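Local structure of condensin complex subunit 3 (5OQR) at residues R345-L350 with T389-T394; L404-L409 with L463-C468; S421-I426 with Q467-N472. The protein serves as a regulatory subunit of the condensin complex, which is required to convert interphase chromatin into condensed, mitotic-like chromosomes. All coordinates share one frame; numbering follows the deposited sequence.

Contact 1 (R345-L350 with T389-T394); sequences RQYVSL and TNSLST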
loop_
_atom_site.group_PDB
_atom_site.type_symbol
_atom_site.label_atom_id
_atom_site.label_comp_id
_atom_site.label_asym_id
_atom_site.label_seq_id
_atom_site.Cartn_x
_atom_site.Cartn_y
_atom_site.Cartn_z
ATOM N N ARG A 345 -2.009 -27.977 -30.330
ATOM C CA ARG A 345 -2.658 -27.128 -31.322
ATOM C C ARG A 345 -2.129 -25.705 -31.243
ATOM O O ARG A 345 -1.951 -25.040 -32.269
ATOM C CB ARG A 345 -4.174 -27.124 -31.121
ATOM C CG ARG A 345 -4.853 -28.450 -31.348
ATOM C CD ARG A 345 -6.364 -28.304 -31.282
ATOM N NE ARG A 345 -6.927 -27.731 -32.504
ATOM C CZ ARG A 345 -7.380 -26.486 -32.633
ATOM N NH1 ARG A 345 -7.359 -25.640 -31.612
ATOM N NH2 ARG A 345 -7.870 -26.087 -33.799
ATOM N N GLN A 346 -1.876 -25.219 -30.026
ATOM C CA GLN A 346 -1.462 -23.834 -29.851
ATOM C C GLN A 346 -0.035 -23.607 -30.330
ATOM O O GLN A 346 0.296 -22.504 -30.777
ATOM C CB GLN A 346 -1.608 -23.438 -28.380
ATOM C CG GLN A 346 -1.920 -21.969 -28.157
ATOM C CD GLN A 346 -3.241 -21.545 -28.770
ATOM O OE1 GLN A 346 -3.330 -20.505 -29.418
ATOM N NE2 GLN A 346 -4.276 -22.348 -28.566
ATOM N N TYR A 347 0.823 -24.627 -30.247
ATOM C CA TYR A 347 2.163 -24.517 -30.819
ATOM C C TYR A 347 2.106 -24.101 -32.281
ATOM O O TYR A 347 2.941 -23.317 -32.745
ATOM C CB TYR A 347 2.904 -25.847 -30.697
ATOM C CG TYR A 347 3.299 -26.250 -29.301
ATOM C CD1 TYR A 347 3.685 -25.308 -28.358
ATOM C CD2 TYR A 347 3.298 -27.583 -28.929
ATOM C CE1 TYR A 347 4.049 -25.687 -27.085
ATOM C CE2 TYR A 347 3.655 -27.971 -27.668
ATOM C CZ TYR A 347 4.032 -27.021 -26.749
ATOM O OH TYR A 347 4.391 -27.418 -25.489
ATOM N N VAL A 348 1.138 -24.633 -33.028
ATOM C CA VAL A 348 1.018 -24.297 -34.442
ATOM C C VAL A 348 0.887 -22.790 -34.620
ATOM O O VAL A 348 1.492 -22.201 -35.524
ATOM C CB VAL A 348 -0.174 -25.050 -35.065
ATOM C CG1 VAL A 348 -0.366 -24.657 -36.524
ATOM C CG2 VAL A 348 0.026 -26.552 -34.947
ATOM N N SER A 349 0.100 -22.143 -33.760
ATOM C CA SER A 349 -0.111 -20.705 -33.854
ATOM C C SER A 349 1.154 -19.901 -33.586
ATOM O O SER A 349 1.171 -18.700 -33.868
ATOM C CB SER A 349 -1.210 -20.276 -32.881
ATOM O OG SER A 349 -2.479 -20.733 -33.306
ATOM N N LEU A 350 2.204 -20.520 -33.045
ATOM C CA LEU A 350 3.454 -19.805 -32.831
ATOM C C LEU A 350 4.210 -19.567 -34.128
ATOM O O LEU A 350 5.057 -18.669 -34.179
ATOM C CB LEU A 350 4.340 -20.575 -31.852
ATOM C CG LEU A 350 3.846 -20.651 -30.405
ATOM C CD1 LEU A 350 4.774 -21.528 -29.588
ATOM C CD2 LEU A 350 3.740 -19.270 -29.785
ATOM N N THR A 389 9.036 -33.167 -23.713
ATOM C CA THR A 389 10.356 -33.610 -24.146
ATOM C C THR A 389 10.615 -33.226 -25.596
ATOM O O THR A 389 11.748 -32.904 -25.969
ATOM C CB THR A 389 10.484 -35.120 -23.969
ATOM O OG1 THR A 389 10.134 -35.480 -22.629
ATOM C CG2 THR A 389 11.908 -35.574 -24.256
ATOM N N ASN A 390 9.577 -33.256 -26.430
ATOM C CA ASN A 390 9.743 -32.908 -27.835
ATOM C C ASN A 390 9.846 -31.400 -28.024
ATOM O O ASN A 390 10.727 -30.918 -28.742
ATOM C CB ASN A 390 8.580 -33.468 -28.654
ATOM C CG ASN A 390 8.606 -33.003 -30.097
ATOM O OD1 ASN A 390 9.350 -33.535 -30.920
ATOM N ND2 ASN A 390 7.793 -32.001 -30.411
ATOM N N SER A 391 8.955 -30.642 -27.384
ATOM C CA SER A 391 8.934 -29.197 -27.579
ATOM C C SER A 391 10.255 -28.560 -27.168
ATOM O O SER A 391 10.711 -27.599 -27.796
ATOM C CB SER A 391 7.781 -28.582 -26.789
ATOM O OG SER A 391 6.552 -29.189 -27.137
ATOM N N LEU A 392 10.882 -29.076 -26.111
ATOM C CA LEU A 392 12.150 -28.512 -25.664
ATOM C C LEU A 392 13.296 -28.921 -26.577
ATOM O O LEU A 392 14.277 -28.182 -26.705
ATOM C CB LEU A 392 12.441 -28.948 -24.229
ATOM C CG LEU A 392 11.534 -28.354 -23.151
ATOM C CD1 LEU A 392 11.563 -29.215 -21.900
ATOM C CD2 LEU A 392 11.955 -26.930 -22.830
ATOM N N SER A 393 13.188 -30.082 -27.221
ATOM C CA SER A 393 14.279 -30.589 -28.042
ATOM C C SER A 393 14.292 -29.981 -29.439
ATOM O O SER A 393 15.369 -29.803 -30.016
ATOM C CB SER A 393 14.188 -32.110 -28.145
ATOM O OG SER A 393 14.367 -32.718 -26.878
ATOM N N THR A 394 13.128 -29.656 -29.995
ATOM C CA THR A 394 13.025 -29.235 -31.389
ATOM C C THR A 394 12.605 -27.784 -31.562
ATOM O O THR A 394 13.157 -27.089 -32.418
ATOM C CB THR A 394 12.028 -30.128 -32.136
ATOM O OG1 THR A 394 10.695 -29.814 -31.721
ATOM C CG2 THR A 394 12.307 -31.602 -31.857
#

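Contact 2 (L404-L409 with L463-C468); sequences LHIELL and LSYVQC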
loop_
_atom_site.group_PDB
_atom_site.type_symbol
_atom_site.label_atom_id
_atom_site.label_comp_id
_atom_site.label_asym_id
_atom_site.label_seq_id
_atom_site.Cartn_x
_atom_site.Cartn_y
_atom_site.Cartn_z
ATOM N N LEU A 404 8.289 -22.513 -17.398
ATOM C CA LEU A 404 7.099 -23.300 -17.096
ATOM C C LEU A 404 7.161 -24.684 -17.729
ATOM O O LEU A 404 6.660 -25.652 -17.146
ATOM C CB LEU A 404 5.851 -22.554 -17.565
ATOM C CG LEU A 404 5.519 -21.267 -16.806
ATOM C CD1 LEU A 404 4.320 -20.583 -17.435
ATOM C CD2 LEU A 404 5.254 -21.544 -15.335
ATOM N N HIS A 405 7.764 -24.801 -18.913
ATOM C CA HIS A 405 7.926 -26.112 -19.531
ATOM C C HIS A 405 8.814 -27.008 -18.682
ATOM O O HIS A 405 8.470 -28.160 -18.402
ATOM C CB HIS A 405 8.509 -25.965 -20.935
ATOM C CG HIS A 405 7.483 -25.716 -21.993
ATOM N ND1 HIS A 405 7.140 -24.451 -22.417
ATOM C CD2 HIS A 405 6.719 -26.572 -22.709
ATOM C CE1 HIS A 405 6.211 -24.539 -23.351
ATOM N NE2 HIS A 405 5.938 -25.815 -23.545
ATOM N N ILE A 406 9.972 -26.492 -18.271
ATOM C CA ILE A 406 10.906 -27.286 -17.483
ATOM C C ILE A 406 10.367 -27.520 -16.079
ATOM O O ILE A 406 10.638 -28.561 -15.469
ATOM C CB ILE A 406 12.281 -26.599 -17.468
ATOM C CG1 ILE A 406 12.865 -26.600 -18.884
ATOM C CG2 ILE A 406 13.225 -27.288 -16.480
ATOM C CD1 ILE A 406 14.166 -25.846 -19.042
ATOM N N GLU A 407 9.602 -26.571 -15.540
ATOM C CA GLU A 407 8.981 -26.775 -14.236
ATOM C C GLU A 407 7.927 -27.873 -14.300
ATOM O O GLU A 407 7.850 -28.722 -13.406
ATOM C CB GLU A 407 8.368 -25.463 -13.747
ATOM C CG GLU A 407 7.656 -25.558 -12.413
ATOM C CD GLU A 407 7.088 -24.224 -11.964
ATOM O OE1 GLU A 407 7.382 -23.199 -12.618
ATOM O OE2 GLU A 407 6.345 -24.200 -10.961
ATOM N N LEU A 408 7.107 -27.871 -15.353
ATOM C CA LEU A 408 6.115 -28.924 -15.529
ATOM C C LEU A 408 6.773 -30.265 -15.824
ATOM O O LEU A 408 6.265 -31.310 -15.408
ATOM C CB LEU A 408 5.155 -28.532 -16.651
ATOM C CG LEU A 408 4.035 -29.499 -17.028
ATOM C CD1 LEU A 408 3.127 -29.783 -15.852
ATOM C CD2 LEU A 408 3.244 -28.921 -18.187
ATOM N N LEU A 409 7.903 -30.255 -16.531
ATOM C CA LEU A 409 8.651 -31.486 -16.752
ATOM C C LEU A 409 9.059 -32.116 -15.426
ATOM O O LEU A 409 8.832 -33.309 -15.195
ATOM C CB LEU A 409 9.878 -31.189 -17.612
ATOM C CG LEU A 409 10.501 -32.369 -18.353
ATOM C CD1 LEU A 409 9.678 -32.716 -19.581
ATOM C CD2 LEU A 409 11.934 -32.055 -18.734
ATOM N N LEU A 463 22.029 -22.629 -22.035
ATOM C CA LEU A 463 22.238 -22.132 -20.681
ATOM C C LEU A 463 20.919 -21.833 -19.985
ATOM O O LEU A 463 20.805 -22.022 -18.771
ATOM C CB LEU A 463 23.116 -20.884 -20.714
ATOM C CG LEU A 463 24.562 -21.090 -21.167
ATOM C CD1 LEU A 463 25.252 -19.752 -21.355
ATOM C CD2 LEU A 463 25.322 -21.944 -20.166
ATOM N N SER A 464 19.916 -21.366 -20.729
ATOM C CA SER A 464 18.594 -21.182 -20.141
ATOM C C SER A 464 18.003 -22.507 -19.684
ATOM O O SER A 464 17.274 -22.548 -18.688
ATOM C CB SER A 464 17.666 -20.503 -21.145
ATOM O OG SER A 464 18.149 -19.216 -21.480
ATOM N N TYR A 465 18.294 -23.597 -20.397
ATOM C CA TYR A 465 17.857 -24.913 -19.944
ATOM C C TYR A 465 18.660 -25.361 -18.732
ATOM O O TYR A 465 18.118 -25.993 -17.820
ATOM C CB TYR A 465 17.994 -25.940 -21.069
ATOM C CG TYR A 465 16.971 -25.835 -22.178
ATOM C CD1 TYR A 465 16.280 -24.657 -22.419
ATOM C CD2 TYR A 465 16.693 -26.929 -22.985
ATOM C CE1 TYR A 465 15.349 -24.571 -23.437
ATOM C CE2 TYR A 465 15.766 -26.853 -24.000
ATOM C CZ TYR A 465 15.098 -25.674 -24.222
ATOM O OH TYR A 465 14.172 -25.602 -25.235
ATOM N N VAL A 466 19.958 -25.056 -18.717
ATOM C CA VAL A 466 20.788 -25.366 -17.557
ATOM C C VAL A 466 20.301 -24.587 -16.347
ATOM O O VAL A 466 20.210 -25.122 -15.237
ATOM C CB VAL A 466 22.267 -25.056 -17.860
ATOM C CG1 VAL A 466 23.145 -25.475 -16.695
ATOM C CG2 VAL A 466 22.714 -25.753 -19.131
ATOM N N GLN A 467 19.984 -23.309 -16.546
ATOM C CA GLN A 467 19.512 -22.474 -15.451
ATOM C C GLN A 467 18.248 -23.053 -14.827
ATOM O O GLN A 467 18.140 -23.158 -13.600
ATOM C CB GLN A 467 19.267 -21.057 -15.962
ATOM C CG GLN A 467 19.001 -20.034 -14.884
ATOM C CD GLN A 467 18.779 -18.650 -15.454
ATOM O OE1 GLN A 467 18.970 -18.424 -16.649
ATOM N NE2 GLN A 467 18.375 -17.716 -14.604
ATOM N N CYS A 468 17.281 -23.442 -15.658
ATOM C CA CYS A 468 16.037 -23.995 -15.136
ATOM C C CYS A 468 16.249 -25.365 -14.507
ATOM O O CYS A 468 15.476 -25.769 -13.632
ATOM C CB CYS A 468 14.995 -24.086 -16.247
ATOM S SG CYS A 468 14.371 -22.502 -16.817
#

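Contact 3 (S421-I426 with Q467-N472); sequences SLLVEI and QCLFEN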
loop_
_atom_site.group_PDB
_atom_site.type_symbol
_atom_site.label_atom_id
_atom_site.label_comp_id
_atom_site.label_asym_id
_atom_site.label_seq_id
_atom_site.Cartn_x
_atom_site.Cartn_y
_atom_site.Cartn_z
ATOM N N SER A 421 18.521 -36.591 -15.661
ATOM C CA SER A 421 18.834 -37.439 -16.805
ATOM C C SER A 421 18.131 -36.944 -18.060
ATOM O O SER A 421 18.765 -36.678 -19.086
ATOM C CB SER A 421 18.434 -38.885 -16.505
ATOM O OG SER A 421 19.531 -39.618 -15.997
ATOM N N LEU A 422 16.808 -36.815 -17.990
ATOM C CA LEU A 422 16.040 -36.394 -19.155
ATOM C C LEU A 422 16.487 -35.023 -19.641
ATOM O O LEU A 422 16.775 -34.835 -20.828
ATOM C CB LEU A 422 14.551 -36.385 -18.816
ATOM C CG LEU A 422 13.617 -35.824 -19.889
ATOM C CD1 LEU A 422 13.786 -36.570 -21.202
ATOM C CD2 LEU A 422 12.177 -35.895 -19.414
ATOM N N LEU A 423 16.551 -34.046 -18.735
ATOM C CA LEU A 423 16.830 -32.680 -19.157
ATOM C C LEU A 423 18.261 -32.524 -19.658
ATOM O O LEU A 423 18.530 -31.649 -20.485
ATOM C CB LEU A 423 16.548 -31.715 -18.005
ATOM C CG LEU A 423 16.606 -30.215 -18.310
ATOM C CD1 LEU A 423 15.859 -29.858 -19.584
ATOM C CD2 LEU A 423 16.025 -29.446 -17.147
ATOM N N VAL A 424 19.187 -33.356 -19.180
ATOM C CA VAL A 424 20.537 -33.346 -19.734
ATOM C C VAL A 424 20.531 -33.911 -21.148
ATOM O O VAL A 424 21.223 -33.401 -22.037
ATOM C CB VAL A 424 21.503 -34.118 -18.817
ATOM C CG1 VAL A 424 22.833 -34.378 -19.518
ATOM C CG2 VAL A 424 21.742 -33.337 -17.534
ATOM N N GLU A 425 19.759 -34.976 -21.381
ATOM C CA GLU A 425 19.618 -35.499 -22.735
ATOM C C GLU A 425 19.091 -34.423 -23.673
ATOM O O GLU A 425 19.644 -34.200 -24.753
ATOM C CB GLU A 425 18.693 -36.716 -22.735
ATOM C CG GLU A 425 19.255 -37.921 -22.006
ATOM C CD GLU A 425 18.209 -38.993 -21.760
ATOM O OE1 GLU A 425 17.054 -38.806 -22.196
ATOM O OE2 GLU A 425 18.541 -40.020 -21.130
ATOM N N ILE A 426 18.026 -33.734 -23.263
ATOM C CA ILE A 426 17.475 -32.653 -24.075
ATOM C C ILE A 426 18.543 -31.603 -24.348
ATOM O O ILE A 426 18.759 -31.194 -25.494
ATOM C CB ILE A 426 16.242 -32.040 -23.385
ATOM C CG1 ILE A 426 15.136 -33.090 -23.252
ATOM C CG2 ILE A 426 15.735 -30.827 -24.160
ATOM C CD1 ILE A 426 13.910 -32.614 -22.509
ATOM N N GLN A 467 19.984 -23.309 -16.546
ATOM C CA GLN A 467 19.512 -22.474 -15.451
ATOM C C GLN A 467 18.248 -23.053 -14.827
ATOM O O GLN A 467 18.140 -23.158 -13.600
ATOM C CB GLN A 467 19.267 -21.057 -15.962
ATOM C CG GLN A 467 19.001 -20.034 -14.884
ATOM C CD GLN A 467 18.779 -18.650 -15.454
ATOM O OE1 GLN A 467 18.970 -18.424 -16.649
ATOM N NE2 GLN A 467 18.375 -17.716 -14.604
ATOM N N CYS A 468 17.281 -23.442 -15.658
ATOM C CA CYS A 468 16.037 -23.995 -15.136
ATOM C C CYS A 468 16.249 -25.365 -14.507
ATOM O O CYS A 468 15.476 -25.769 -13.632
ATOM C CB CYS A 468 14.995 -24.086 -16.247
ATOM S SG CYS A 468 14.371 -22.502 -16.817
ATOM N N LEU A 469 17.275 -26.094 -14.941
ATOM C CA LEU A 469 17.552 -27.403 -14.362
ATOM C C LEU A 469 17.891 -27.277 -12.883
ATOM O O LEU A 469 17.256 -27.902 -12.028
ATOM C CB LEU A 469 18.691 -28.079 -15.129
ATOM C CG LEU A 469 19.342 -29.300 -14.469
ATOM C CD1 LEU A 469 18.324 -30.376 -14.162
ATOM C CD2 LEU A 469 20.445 -29.853 -15.351
ATOM N N PHE A 470 18.893 -26.461 -12.563
ATOM C CA PHE A 470 19.324 -26.291 -11.184
ATOM C C PHE A 470 18.371 -25.432 -10.366
ATOM O O PHE A 470 18.529 -25.354 -9.144
ATOM C CB PHE A 470 20.731 -25.695 -11.159
ATOM C CG PHE A 470 21.770 -26.606 -11.742
ATOM C CD1 PHE A 470 22.138 -27.762 -11.081
ATOM C CD2 PHE A 470 22.366 -26.318 -12.956
ATOM C CE1 PHE A 470 23.084 -28.609 -11.613
ATOM C CE2 PHE A 470 23.316 -27.162 -13.490
ATOM C CZ PHE A 470 23.674 -28.308 -12.817
ATOM N N GLU A 471 17.388 -24.796 -11.002
ATOM C CA GLU A 471 16.324 -24.126 -10.268
ATOM C C GLU A 471 15.299 -25.099 -9.709
ATOM O O GLU A 471 14.564 -24.737 -8.785
ATOM C CB GLU A 471 15.609 -23.120 -11.172
ATOM C CG GLU A 471 16.041 -21.682 -10.974
ATOM C CD GLU A 471 15.460 -20.751 -12.021
ATOM O OE1 GLU A 471 14.508 -21.161 -12.719
ATOM O OE2 GLU A 471 15.957 -19.613 -12.151
ATOM N N ASN A 472 15.235 -26.320 -10.239
ATOM C CA ASN A 472 14.173 -27.264 -9.913
ATOM C C ASN A 472 14.667 -28.484 -9.146
ATOM O O ASN A 472 13.926 -29.465 -9.024
ATOM C CB ASN A 472 13.462 -27.708 -11.190
ATOM C CG ASN A 472 12.444 -26.699 -11.667
ATOM O OD1 ASN A 472 12.733 -25.862 -12.517
ATOM N ND2 ASN A 472 11.241 -26.768 -11.113
#

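Contact 1 (R345-L350 with T389-T394)
Tyr347, on helix 336-348, and Ser391, on helix 378-394, form the closest pair of backbones across this contact, and their CA atoms are still 8.8 Å apart. At that separation one long side chain has to do the bridging, and the 71 Å² buried between the segments comes from these two residues. The phenol of Tyr347 reaches across because CG lies beside the backbone N and opposite the carbonyl carbon (chi1 -70°), with its CB directed toward the other segment. The Ser391 hydroxyl approaches the far part of the ring obliquely. Its OG is 3.2 Å from CE2 of Tyr347 and 3.3 Å from CZ, while the CB methylene of Ser391 lies 3.8 Å from the phenolic OH of Tyr347. The two oxygens, OH of Tyr347 and OG of Ser391, are 3.2 Å apart, but each has a clearer partner. OG of Ser391 is hydrogen-bonded to the carbonyl O of Ser387 in its own helix, a bond favoured by the placement of OG beside the backbone N (chi1 -55°). The OH of Tyr347 is hydrogen-bonded to NE2 of His405, on helix 399-412, and Met395 packs against the Tyr347 side chain. ND1 of His405 is in turn hydrogen-bonded to a backbone carbonyl of its own helix, which is consistent with a proton on ND1 and with NE2 accepting from the phenol if the ring is neutral. The chemistry therefore implies a buried polar junction in which each hydroxyl has a firm partner beyond the facing segment, while the Ser391 hydroxymethyl group lies obliquely against the ring.

Contact 2 (L404-L409 with L463-C468)
Within the helical solenoid built from HEAT repeats, Ile406 of helix 399-412, in HEAT repeat 6, packs against Cys468 and Tyr465 of helix 457-471. The helices come close here, with the CA atoms of Ile406 and Cys468 6.5 Å apart. Ile406 supplies 91 of the 151 Å² buried, and both its branches are used. Its longer branch stands beside the backbone N and runs out extended (chi1 -66°, chi2 175°), which carries CD1 to within 3.4 Å of CB of Cys468. The shorter branch rests against the same carbon, CG2 of Ile406 lying 3.7 Å from CB of Cys468. CD1 of Ile406 also sits 3.9 Å from CA of Tyr465 and meets the ring obliquely, 4.2 Å from its CD1. The sulfur of Cys468 adds a looser touch, SG being 4.0 Å from that terminal methyl of Ile406. The hydroxyl of Tyr465 extends past this patch and is hydrogen-bonded to the carbonyl O of Leu392, on helix 378-394. Cut back to an alanine here, the side chain would lose both branches, CG2 as well as CG1 with CD1, which would probably open a gap beside CB of Cys468 and leave the Tyr465 ring less well packed. Apolar packing of neighbouring helices, without any hydrogen bond between the two segments, is typical of the continuous hydrophobic core of HEAT-repeat solenoids.

Contact 3 (S421-I426 with Q467-N472)
Leu469 of helix 457-471 and Leu423 of helix 416-434 make up most of this interface, with 58 and 51 Å² covered out of 133 Å²; Val424 adds 19 Å². The two leucines also mark the closest passage of the backbones, their CA atoms lying 7.2 Å apart and both side chains setting out toward the other helix. Both have the same conformation: CG is opposite the backbone N (chi1 -172° in Leu423, 166° in Leu469). From facing helices this sends the side chains past each other in opposite directions, so that they lie alongside instead of meeting end to end. The evidence is in the atoms that touch. One methyl of Leu423, CD2, reaches the base of its partner, 3.6 Å from CB of Leu469 and 3.8 Å from its CA. The same CD2 of Leu423 is flanked by a methyl of Leu469, CD1, at 3.9 Å. The other methyl of Leu469, CD2, extends to the next residue along the opposing helix and comes within 4.3 Å of CG2 of Val424. Leu469 thus spreads its fork over two successive residues, while Leu423 makes its nearest contacts with this segment through a single methyl. No hydrogen bond joins the segments, and all three residues are buried, so the association across them is one of apolar packing. Other helices complete the surroundings: Leu423 also packs on Ile406 of helix 399-412, and Val424 lies against Tyr482 and Met486 of helix 480-495. Phe470, next to Leu469, turns to Met483 and Met486 of helix 480-495 and to Val513 of helix 500-514, so that helix 457-471 is packed against helix 416-434 through Leu469 and against two later helices through Phe470.

In the fold
From the N terminus, contact 1 comes first, joining helix 336-348 to helix 378-394 across 38 intervening residues, and it closes before contact 2 opens. Contact 2 spans 53 residues, from helix 399-412 to helix 457-471. Contact 3 starts within that span, on helix 416-434, and returns after 40 residues to the same helix, 457-471, where the two contacts share Gln467 and Cys468; unmodelled residues 436-455 fall in both loops. The centres of contacts 2 and 3 are about 6 Å apart, and Ile406 of contact 2 packs on Leu423 of contact 3. Leu392 of contact 1 packs on His405 and Ile406 of contact 2; Thr389 on Leu422 and Ser393 on Ile426 join contact 1 to contact 3.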